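Local coordinates for nuclear transport factor 2 family protein (Rhodopseudomonas palustris, PDB 3DM8) that is of unknown function but has an NTF2-like, SnoaL-type fold and may be an isomerase, at residues A[9-14]-A[22-27]; A[16-21]-A[67-72]; A[28-33]-A[115-120]; A[34-39]-A[47-52]. All coordinates share one frame; numbering follows the deposited sequence.

Contact 1: A[9-14]-A[22-27]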
# COMPACT_ATOMS: atom_id res chain seq x y z
N PHE A 9 -1.33 -8.74 17.06
CA PHE A 9 -0.06 -8.29 16.52
C PHE A 9 0.08 -6.79 16.69
O PHE A 9 1.12 -6.28 17.07
CB PHE A 9 0.07 -8.68 15.04
CG PHE A 9 1.19 -8.01 14.34
CD1 PHE A 9 2.50 -8.29 14.66
CD2 PHE A 9 0.94 -7.17 13.29
CE1 PHE A 9 3.54 -7.66 14.01
CE2 PHE A 9 2.00 -6.56 12.62
CZ PHE A 9 3.29 -6.79 13.00
N SER A 10 -1.01 -6.08 16.43
CA SER A 10 -0.98 -4.63 16.47
C SER A 10 -0.68 -4.19 17.91
O SER A 10 0.09 -3.25 18.14
CB SER A 10 -2.29 -4.03 15.95
OG SER A 10 -2.17 -2.60 15.90
N ARG A 11 -1.31 -4.88 18.87
CA ARG A 11 -1.07 -4.51 20.28
C ARG A 11 0.38 -4.80 20.71
O ARG A 11 1.05 -3.98 21.36
CB ARG A 11 -2.06 -5.21 21.17
CG ARG A 11 -1.92 -4.88 22.57
CD ARG A 11 -3.14 -5.34 23.34
NE ARG A 11 -3.42 -6.76 23.13
CZ ARG A 11 -4.40 -7.22 22.36
NH1 ARG A 11 -5.19 -6.38 21.77
NH2 ARG A 11 -4.59 -8.51 22.24
N ALA A 12 0.86 -5.96 20.27
CA ALA A 12 2.20 -6.43 20.59
C ALA A 12 3.24 -5.48 20.01
O ALA A 12 4.22 -5.15 20.65
CB ALA A 12 2.42 -7.82 20.00
N LEU A 13 2.99 -5.03 18.79
CA LEU A 13 3.90 -4.10 18.13
C LEU A 13 3.91 -2.73 18.84
O LEU A 13 4.95 -2.03 19.01
CB LEU A 13 3.48 -3.96 16.67
CG LEU A 13 4.47 -3.12 15.85
CD1 LEU A 13 5.89 -3.75 15.82
CD2 LEU A 13 3.83 -2.92 14.44
N HIS A 14 2.73 -2.30 19.27
CA HIS A 14 2.60 -1.06 20.05
C HIS A 14 3.45 -1.08 21.31
O HIS A 14 4.20 -0.13 21.63
CB HIS A 14 1.13 -0.85 20.46
CG HIS A 14 0.88 0.41 21.21
ND1 HIS A 14 0.25 1.51 20.63
CD2 HIS A 14 1.10 0.75 22.50
CE1 HIS A 14 0.12 2.46 21.53
NE2 HIS A 14 0.66 2.04 22.66
N THR A 22 9.10 -6.09 24.44
CA THR A 22 9.10 -6.87 23.19
C THR A 22 8.68 -8.32 23.35
O THR A 22 8.63 -9.07 22.39
CB THR A 22 10.47 -6.83 22.49
OG1 THR A 22 11.45 -7.53 23.28
CG2 THR A 22 10.90 -5.40 22.22
N GLU A 23 8.31 -8.70 24.56
CA GLU A 23 8.02 -10.13 24.80
C GLU A 23 6.81 -10.62 24.00
O GLU A 23 6.85 -11.73 23.47
CB GLU A 23 7.83 -10.42 26.29
CG GLU A 23 9.05 -10.03 27.14
CD GLU A 23 9.29 -8.48 27.25
OE1 GLU A 23 8.33 -7.67 27.33
OE2 GLU A 23 10.49 -8.09 27.29
N GLU A 24 5.76 -9.82 23.94
CA GLU A 24 4.52 -10.21 23.23
C GLU A 24 4.75 -10.28 21.75
O GLU A 24 4.20 -11.13 21.08
CB GLU A 24 3.34 -9.26 23.48
CG GLU A 24 2.65 -9.41 24.82
CD GLU A 24 1.45 -8.44 25.00
OE1 GLU A 24 0.94 -8.41 26.12
OE2 GLU A 24 1.01 -7.75 24.03
N LEU A 25 5.56 -9.36 21.24
CA LEU A 25 5.88 -9.33 19.84
C LEU A 25 6.67 -10.58 19.48
O LEU A 25 6.46 -11.16 18.44
CB LEU A 25 6.66 -8.09 19.45
CG LEU A 25 7.04 -7.87 18.00
CD1 LEU A 25 5.81 -7.82 17.14
CD2 LEU A 25 7.82 -6.57 17.85
N ALA A 26 7.63 -10.92 20.30
CA ALA A 26 8.47 -12.09 20.03
C ALA A 26 7.66 -13.37 20.00
O ALA A 26 7.98 -14.32 19.23
CB ALA A 26 9.62 -12.18 21.05
N THR A 27 6.59 -13.42 20.80
CA THR A 27 5.74 -14.61 20.85
C THR A 27 4.99 -14.80 19.54
O THR A 27 4.79 -15.91 19.05
CB THR A 27 4.75 -14.53 22.02
OG1 THR A 27 5.53 -14.56 23.22
CG2 THR A 27 3.81 -15.68 22.04
O HOH W 1 5.71 -6.62 22.47

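Contact 2: A[16-21]-A[67-72]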
# COMPACT_ATOMS: atom_id res chain seq x y z
N ALA A 16 6.03 -2.83 21.81
CA ALA A 16 7.44 -2.93 21.50
C ALA A 16 7.91 -1.54 21.09
O ALA A 16 8.92 -1.04 21.60
CB ALA A 16 7.73 -3.95 20.41
N LEU A 17 7.15 -0.88 20.23
CA LEU A 17 7.63 0.39 19.67
C LEU A 17 7.56 1.51 20.68
O LEU A 17 8.42 2.40 20.71
CB LEU A 17 6.84 0.78 18.42
CG LEU A 17 6.96 -0.19 17.25
CD1 LEU A 17 6.31 0.46 16.00
CD2 LEU A 17 8.37 -0.70 16.96
N ASN A 18 6.52 1.48 21.50
CA ASN A 18 6.29 2.62 22.38
C ASN A 18 6.88 2.42 23.75
O ASN A 18 7.49 3.34 24.34
CB ASN A 18 4.82 3.03 22.43
CG ASN A 18 4.53 4.14 21.41
OD1 ASN A 18 5.18 4.19 20.36
ND2 ASN A 18 3.61 5.04 21.73
N ASP A 19 6.77 1.20 24.24
CA ASP A 19 7.20 0.93 25.64
C ASP A 19 8.48 0.12 25.75
O ASP A 19 8.96 -0.18 26.84
CB ASP A 19 6.09 0.22 26.44
CG ASP A 19 4.86 1.05 26.59
OD1 ASP A 19 3.78 0.65 26.11
OD2 ASP A 19 4.95 2.15 27.15
N ARG A 20 9.03 -0.22 24.59
CA ARG A 20 10.21 -1.09 24.49
C ARG A 20 10.05 -2.40 25.24
O ARG A 20 11.00 -2.92 25.81
CB ARG A 20 11.47 -0.40 24.97
CG ARG A 20 11.54 1.01 24.58
CD ARG A 20 11.50 1.19 23.08
NE ARG A 20 12.50 0.43 22.34
CZ ARG A 20 13.69 0.91 21.95
NH1 ARG A 20 14.50 0.16 21.23
NH2 ARG A 20 14.06 2.13 22.28
N GLN A 21 8.83 -2.91 25.25
CA GLN A 21 8.51 -4.20 25.83
C GLN A 21 8.19 -5.15 24.69
O GLN A 21 7.14 -5.05 24.09
CB GLN A 21 7.30 -4.10 26.75
CG GLN A 21 7.49 -3.31 28.02
CD GLN A 21 6.16 -2.82 28.61
OE1 GLN A 21 5.06 -3.16 28.13
NE2 GLN A 21 6.25 -1.99 29.64
N VAL A 67 11.43 6.28 16.48
CA VAL A 67 10.12 6.94 16.50
C VAL A 67 9.32 6.65 17.75
O VAL A 67 9.50 5.64 18.43
CB VAL A 67 9.25 6.57 15.27
CG1 VAL A 67 9.94 6.93 13.94
CG2 VAL A 67 8.87 5.12 15.29
N ARG A 68 8.43 7.57 18.04
CA ARG A 68 7.31 7.35 18.94
C ARG A 68 6.01 7.74 18.26
O ARG A 68 5.85 8.85 17.77
CB ARG A 68 7.50 8.15 20.22
CG ARG A 68 6.29 8.22 21.10
CD ARG A 68 6.63 8.59 22.55
NE ARG A 68 5.70 7.89 23.43
CZ ARG A 68 6.03 6.89 24.25
NH1 ARG A 68 5.09 6.31 24.99
NH2 ARG A 68 7.29 6.47 24.33
N ILE A 69 5.08 6.79 18.30
CA ILE A 69 3.77 6.94 17.70
C ILE A 69 2.82 7.48 18.72
O ILE A 69 2.72 6.96 19.86
CB ILE A 69 3.23 5.59 17.18
CG1 ILE A 69 4.19 5.01 16.15
CG2 ILE A 69 1.84 5.77 16.59
CD1 ILE A 69 4.47 3.50 16.35
N TYR A 70 2.14 8.56 18.35
CA TYR A 70 1.20 9.21 19.24
C TYR A 70 -0.26 9.13 18.79
O TYR A 70 -1.19 9.33 19.59
CB TYR A 70 1.60 10.64 19.52
CG TYR A 70 1.55 11.59 18.37
CD1 TYR A 70 0.38 12.28 18.06
CD2 TYR A 70 2.67 11.85 17.60
CE1 TYR A 70 0.34 13.16 17.02
CE2 TYR A 70 2.64 12.73 16.62
CZ TYR A 70 1.47 13.39 16.31
OH TYR A 70 1.46 14.23 15.24
N ARG A 71 -0.46 8.75 17.53
CA ARG A 71 -1.80 8.56 17.00
C ARG A 71 -1.86 7.54 15.87
O ARG A 71 -0.92 7.41 15.08
CB ARG A 71 -2.41 9.91 16.58
CG ARG A 71 -3.92 9.93 16.59
CD ARG A 71 -4.45 11.36 16.74
N TYR A 72 -2.91 6.72 15.90
CA TYR A 72 -3.20 5.75 14.85
C TYR A 72 -4.53 6.05 14.21
O TYR A 72 -5.47 6.39 14.92
CB TYR A 72 -3.31 4.36 15.43
CG TYR A 72 -2.05 3.86 16.09
CD1 TYR A 72 -1.61 4.38 17.30
CD2 TYR A 72 -1.30 2.85 15.50
CE1 TYR A 72 -0.44 3.91 17.92
CE2 TYR A 72 -0.14 2.37 16.11
CZ TYR A 72 0.28 2.89 17.32
OH TYR A 72 1.45 2.40 17.91

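Contact 3: A[28-33]-A[115-120]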
# COMPACT_ATOMS: atom_id res chain seq x y z
N ILE A 28 4.58 -13.68 18.99
CA ILE A 28 3.66 -13.65 17.85
C ILE A 28 4.34 -13.74 16.52
O ILE A 28 3.74 -14.19 15.58
CB ILE A 28 2.71 -12.42 17.89
CG1 ILE A 28 1.47 -12.66 17.02
CG2 ILE A 28 3.37 -11.16 17.46
CD1 ILE A 28 0.25 -11.69 17.37
N ILE A 29 5.61 -13.38 16.46
CA ILE A 29 6.35 -13.46 15.20
C ILE A 29 6.83 -14.90 14.95
O ILE A 29 7.47 -15.50 15.83
CB ILE A 29 7.57 -12.51 15.22
CG1 ILE A 29 7.13 -11.03 15.27
CG2 ILE A 29 8.42 -12.69 13.94
CD1 ILE A 29 6.10 -10.69 14.25
N ASP A 30 6.48 -15.51 13.81
CA ASP A 30 6.91 -16.89 13.52
C ASP A 30 8.41 -16.95 13.36
O ASP A 30 9.00 -16.04 12.83
CB ASP A 30 6.31 -17.40 12.21
CG ASP A 30 6.51 -18.89 11.98
OD1 ASP A 30 5.75 -19.71 12.56
OD2 ASP A 30 7.38 -19.25 11.16
N ASP A 31 9.00 -18.08 13.77
CA ASP A 31 10.44 -18.19 13.71
C ASP A 31 10.96 -17.98 12.29
O ASP A 31 12.09 -17.49 12.09
CB ASP A 31 10.94 -19.57 14.17
CG ASP A 31 10.93 -19.76 15.70
OD1 ASP A 31 10.69 -18.79 16.45
OD2 ASP A 31 11.23 -20.91 16.12
N ASN A 32 10.12 -18.32 11.31
CA ASN A 32 10.54 -18.26 9.90
C ASN A 32 9.76 -17.27 9.11
O ASN A 32 9.56 -17.42 7.92
CB ASN A 32 10.46 -19.63 9.22
CG ASN A 32 11.30 -20.68 9.95
OD1 ASN A 32 10.78 -21.68 10.52
ND2 ASN A 32 12.56 -20.40 10.03
N ILE A 33 9.31 -16.23 9.79
CA ILE A 33 8.57 -15.16 9.11
C ILE A 33 9.26 -14.68 7.83
O ILE A 33 10.49 -14.50 7.75
CB ILE A 33 8.31 -13.97 10.04
CG1 ILE A 33 7.39 -12.92 9.37
CG2 ILE A 33 9.66 -13.33 10.51
CD1 ILE A 33 6.78 -11.93 10.32
N ARG A 115 0.46 -17.13 14.72
CA ARG A 115 1.73 -16.41 14.57
C ARG A 115 1.77 -15.76 13.20
O ARG A 115 1.30 -16.31 12.21
CB ARG A 115 2.91 -17.37 14.71
CG ARG A 115 3.03 -17.98 16.10
CD ARG A 115 4.37 -18.71 16.24
NE ARG A 115 4.25 -19.96 15.53
CZ ARG A 115 3.66 -21.02 16.07
NH1 ARG A 115 3.19 -20.96 17.31
NH2 ARG A 115 3.53 -22.14 15.36
N LEU A 116 2.41 -14.60 13.16
CA LEU A 116 2.64 -13.85 11.89
C LEU A 116 3.72 -14.54 11.09
O LEU A 116 4.87 -14.63 11.51
CB LEU A 116 3.04 -12.41 12.18
CG LEU A 116 3.25 -11.48 10.98
CD1 LEU A 116 1.85 -11.25 10.32
CD2 LEU A 116 3.90 -10.21 11.39
N THR A 117 3.35 -15.00 9.90
CA THR A 117 4.24 -15.78 9.01
C THR A 117 4.67 -15.03 7.76
O THR A 117 5.68 -15.33 7.15
CB THR A 117 3.60 -17.12 8.61
OG1 THR A 117 2.33 -16.88 7.96
CG2 THR A 117 3.46 -18.03 9.84
N ASN A 118 3.89 -14.04 7.40
CA ASN A 118 4.17 -13.22 6.22
C ASN A 118 3.64 -11.80 6.43
O ASN A 118 2.48 -11.59 6.82
CB ASN A 118 3.56 -13.88 4.97
CG ASN A 118 4.15 -13.31 3.67
OD1 ASN A 118 3.94 -12.14 3.34
ND2 ASN A 118 4.93 -14.12 2.98
N LEU A 119 4.51 -10.82 6.14
CA LEU A 119 4.14 -9.43 6.12
C LEU A 119 4.74 -8.70 4.95
O LEU A 119 5.93 -8.90 4.60
CB LEU A 119 4.55 -8.76 7.45
CG LEU A 119 4.24 -7.28 7.62
CD1 LEU A 119 3.92 -6.95 9.10
CD2 LEU A 119 5.38 -6.28 7.10
N ARG A 120 3.90 -7.88 4.33
CA ARG A 120 4.31 -7.00 3.25
C ARG A 120 3.69 -5.64 3.50
O ARG A 120 2.49 -5.52 3.81
CB ARG A 120 3.85 -7.51 1.89
CG ARG A 120 4.52 -8.79 1.40
CD ARG A 120 6.00 -8.59 1.19
NE ARG A 120 6.64 -9.74 0.55
CZ ARG A 120 7.15 -10.76 1.23
NH1 ARG A 120 7.72 -11.75 0.61
NH2 ARG A 120 7.10 -10.75 2.53
O HOH W 2 3.32 -20.63 12.64
O HOH W 3 6.76 -17.86 6.37

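Contact 4: A[34-39]-A[47-52]. With CE9 (dodecyl nona ethylene glycol ether), chain B.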
# COMPACT_ATOMS: atom_id res chain seq x y z
N ASP A 34 8.41 -14.43 6.83
CA ASP A 34 8.82 -13.86 5.54
C ASP A 34 8.29 -12.45 5.45
O ASP A 34 7.11 -12.22 5.35
CB ASP A 34 8.24 -14.72 4.42
CG ASP A 34 8.61 -14.28 3.04
OD1 ASP A 34 8.86 -13.09 2.77
OD2 ASP A 34 8.60 -15.21 2.17
N TRP A 35 9.21 -11.49 5.59
CA TRP A 35 8.88 -10.07 5.84
C TRP A 35 9.45 -9.12 4.82
O TRP A 35 10.60 -9.30 4.32
CB TRP A 35 9.47 -9.70 7.22
CG TRP A 35 9.50 -8.26 7.69
CD1 TRP A 35 10.39 -7.27 7.33
CD2 TRP A 35 8.75 -7.73 8.77
NE1 TRP A 35 10.16 -6.14 8.07
CE2 TRP A 35 9.16 -6.40 8.97
CE3 TRP A 35 7.75 -8.24 9.59
CZ2 TRP A 35 8.62 -5.60 9.96
CZ3 TRP A 35 7.16 -7.44 10.51
CH2 TRP A 35 7.57 -6.13 10.71
N ALA A 36 8.67 -8.09 4.47
CA ALA A 36 9.26 -6.96 3.69
C ALA A 36 8.53 -5.68 3.88
O ALA A 36 7.30 -5.62 3.82
CB ALA A 36 9.38 -7.30 2.14
N ILE A 37 9.30 -4.62 4.06
CA ILE A 37 8.73 -3.28 4.02
C ILE A 37 9.42 -2.55 2.91
O ILE A 37 10.61 -2.46 2.92
CB ILE A 37 8.95 -2.46 5.32
CG1 ILE A 37 8.36 -3.14 6.53
CG2 ILE A 37 8.33 -1.03 5.17
CD1 ILE A 37 8.91 -2.49 7.84
N TYR A 38 8.65 -2.07 1.94
CA TYR A 38 9.26 -1.49 0.74
C TYR A 38 9.53 -0.02 0.96
O TYR A 38 8.64 0.81 0.99
CB TYR A 38 8.37 -1.70 -0.50
CG TYR A 38 8.21 -3.18 -0.80
CD1 TYR A 38 7.04 -3.84 -0.49
CD2 TYR A 38 9.26 -3.92 -1.33
CE1 TYR A 38 6.88 -5.16 -0.71
CE2 TYR A 38 9.09 -5.29 -1.56
CZ TYR A 38 7.88 -5.89 -1.23
OH TYR A 38 7.63 -7.23 -1.43
N GLY A 39 10.81 0.31 1.05
CA GLY A 39 11.19 1.71 1.17
C GLY A 39 12.70 1.88 1.11
O GLY A 39 13.43 0.91 0.99
N PHE A 47 14.29 -0.78 6.67
CA PHE A 47 13.44 -1.23 5.55
C PHE A 47 14.05 -2.42 4.82
O PHE A 47 15.21 -2.84 5.05
CB PHE A 47 13.08 -0.08 4.61
CG PHE A 47 12.08 0.92 5.19
CD1 PHE A 47 11.30 0.61 6.28
CD2 PHE A 47 11.96 2.18 4.63
CE1 PHE A 47 10.42 1.55 6.80
CE2 PHE A 47 11.05 3.10 5.14
CZ PHE A 47 10.28 2.77 6.20
N GLY A 48 13.25 -2.94 3.90
CA GLY A 48 13.59 -4.04 3.09
C GLY A 48 13.09 -5.39 3.52
O GLY A 48 12.30 -5.52 4.46
N ALA A 49 13.58 -6.39 2.83
CA ALA A 49 13.15 -7.77 3.13
C ALA A 49 13.97 -8.36 4.25
O ALA A 49 15.18 -8.10 4.36
CB ALA A 49 13.29 -8.66 1.85
N ARG A 50 13.32 -9.17 5.06
CA ARG A 50 13.98 -9.96 6.09
C ARG A 50 13.34 -11.36 6.17
O ARG A 50 12.15 -11.54 5.88
CB ARG A 50 13.83 -9.28 7.48
CG ARG A 50 14.37 -7.87 7.66
CD ARG A 50 15.88 -7.78 7.43
NE ARG A 50 16.34 -6.43 7.78
CZ ARG A 50 16.27 -5.38 6.97
NH1 ARG A 50 15.86 -5.54 5.74
NH2 ARG A 50 16.70 -4.19 7.36
N GLN A 51 14.15 -12.31 6.58
CA GLN A 51 13.68 -13.66 6.89
C GLN A 51 14.02 -13.98 8.33
O GLN A 51 15.19 -13.90 8.74
CB GLN A 51 14.35 -14.71 6.01
CG GLN A 51 14.37 -14.42 4.56
CD GLN A 51 13.03 -14.06 4.01
OE1 GLN A 51 11.99 -14.71 4.29
NE2 GLN A 51 13.02 -12.99 3.19
N GLY A 52 13.02 -14.52 9.03
CA GLY A 52 13.18 -15.02 10.39
C GLY A 52 12.88 -14.02 11.47
O GLY A 52 13.08 -12.82 11.32
C29 CE9 B . 15.71 -15.81 -2.14
C30 CE9 B . 15.09 -14.74 -1.25
O31 CE9 B . 13.93 -15.28 -0.62
C32 CE9 B . 13.27 -14.36 0.24
C33 CE9 B . 12.02 -15.03 0.79
O34 CE9 B . 12.42 -16.14 1.57
C35 CE9 B . 11.67 -17.30 1.24
C36 CE9 B . 11.58 -18.21 2.45
O37 CE9 B . 12.57 -19.21 2.32
C38 CE9 B . 12.32 -20.08 1.22
C39 CE9 B . 13.58 -20.22 0.38
OXT CE9 B . 13.82 -21.61 0.20
O HOH W 4 10.87 -11.25 2.42
O HOH W 5 11.85 -4.17 6.88

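Contact 1: A[9-14]-A[22-27]
The F9 ring is touched obliquely by a leucine methyl: L25 CD1 lies 3.9 Å from F9 CE1, while L116 and L119 of strand 115-123 also pack on the phenylalanine. The other flat groups lie toward the outside. The E24 carboxylate reaches across to helix 5-19, its OE2 3.9 Å from A12 CA, and its ionic partner is R15. The R11 guanidinium stays short of it, NE standing 4.6 Å from E24 OE2, near enough for some long-range attraction but not a bond. CG of both F9 and L25 is anti to the backbone N, and the two side chains run side by side in the same direction. L13 takes the same first torsion and also lies alongside L25, with its CD1 4.0 Å from L25 CD2, so the two methyls of L25 are divided between F9 and L13. The two segments form a helical hairpin, 5-19 followed by 23-28, whose local axes run at 139° and approach to 7.9 Å. The small A12 is consistent with this approach: its CB points at the partner helix and sits 3.7 Å from L25 N, with E24 CB against it as well. Next to L25, L57 and C60 of helix 53-66 complete the apolar layer. The polar link between the backbones is a water. It donates to A12 O at 2.8 Å and accepts from L25 N at 3.0 Å, which satisfies an N-H in the first turn of helix 23-28.

Contact 2: A[16-21]-A[67-72]
N18 has a first torsion of -94°, off the usual staggered positions, which swings its amide out from helix 5-19 to the strand backbone. R68 is extended through its first two torsions, CG anti to its own N, and bent at chi3, which lays its guanidinium across that amide. The N18 amide then grips both backbone groups of I69. ND2 donates to I69 O at 2.8 Å, nearly straight at 167° and in the carbonyl plane, with the acceptor also close to the amide plane; OD1 accepts a weak, longer bond from I69 N at 3.3 Å. Two bonds to one residue help to fix the rotation of the amide. One face of the R68 guanidinium covers it, N18 CG lying 4.1 Å above the plane and over its centre, the two planes 35° apart. From there R68 NH2 gives a weak bond to N18 O at 3.1 Å, near the end of the helix, where a positive charge would probably be welcome. Beside this polar layer L17 CD1 meets I69 CD1 at 3.6 Å, and I63 and A64 of helix 53-66 extend the apolar side of L17. Strand 67-79 also pairs with strand 83-94 and carries a classic beta bulge, Y70 and R71 both facing S91. The N18 amide thus takes the place of a neighbouring strand's peptide at an outer strand of the chain's sheet, tying the N-terminal helix to the curved sheet of an NTF2-like fold.

Contact 3: A[28-33]-A[115-120]
Backbone bonds set the register: L116 N donates to I28 O at 2.8 Å, nearly along the C=O axis, and D30 N donates to L116 O at 2.9 Å, making a parallel bridge of I29 with L116. Among apolar contacts, L116 CD2 is met by I29 CD1 at 3.6 Å and by I33 CD1 at 3.5 Å, on the side where F9 also packs. T117 CG2 rests against CB and CG of D30. The ionic group is the D30 carboxylate, whose oxygens have separate tasks. D30 OD1 lies at the edge of the R115 guanidinium, in its plane, in a salt bridge with a weak bond from R115 NE at 3.3 Å. D30 OD2 accepts from N32 N at 2.9 Å, met from above the carboxylate plane, an Asx turn within the type I turn D30 to I33. Two waters take part: one donates to D30 OD1 at 2.6 Å, and a second joins N32 O to T117 O. In place of D30, an alanine would lose the carboxylate and would probably weaken both the turn and the hold on R115. The neighbouring arginine and the donated N-H would probably favour a charged D30 at this corner.

Contact 4: A[34-39]-A[47-52]
R50 leaves the strand with CB 4.0 Å from W35 CD1, and CG keeps similar company with that atom. A bend at chi2 (-61°) turns the rest of the chain back along its own strand, where A55 and V59 of helix 53-66 also touch it. At the tip NH1 donates to F47 O at 2.9 Å and to A49 O at 3.0 Å, while NH2 adds weak bonds to F47 O and P45 O. An alanine here would remove all these donors and would probably loosen the connection leading into strand 48-51. The two strands form an antiparallel beta hairpin, with W35-R50 and I37-G48 as hydrogen-bonded pairs and D34-Q51 and A36-A49 as non-hydrogen-bonded ones. A water in the plane of the W35 ring accepts from NE1 at 2.9 Å and donates to G48 O. F47 CD1 packs on I37 CG2 at 3.6 Å, and F47 CD2 lies so close to G39 CA that a CB on G39 would clash. On the face bearing D34 and Q51, a second water joins D34 OD1, W35 O and Q51 NE2; D34 is also salt-bridged to R120. A detergent molecule lies beside Q51 and D34, its O34 3.1 Å from Q51 OE1.

In the fold
Contacts 1 and 2 share helix 5-19, and A16 of the latter touches both T22 and L25 of the former. Contacts 3 and 4 meet within the sheet, where L119 packs on W35; contact 4 is nested in the loop that contact 3 closes. F9 joins the helical layer to contact 3 through I28, I29 and L116. All four are partly buried: F9, A12, L25, I69, L116, W35 and I37 lie inside, while E24, R68, N32 and A49 are nearer solvent. Their chemistry differs: alanine and leucine packing with a water between helices, a side-chain amide on a strand backbone at the sheet's edge, one parallel bridge with a salt bridge in contact 3, and a run of antiparallel pairs in contact 4.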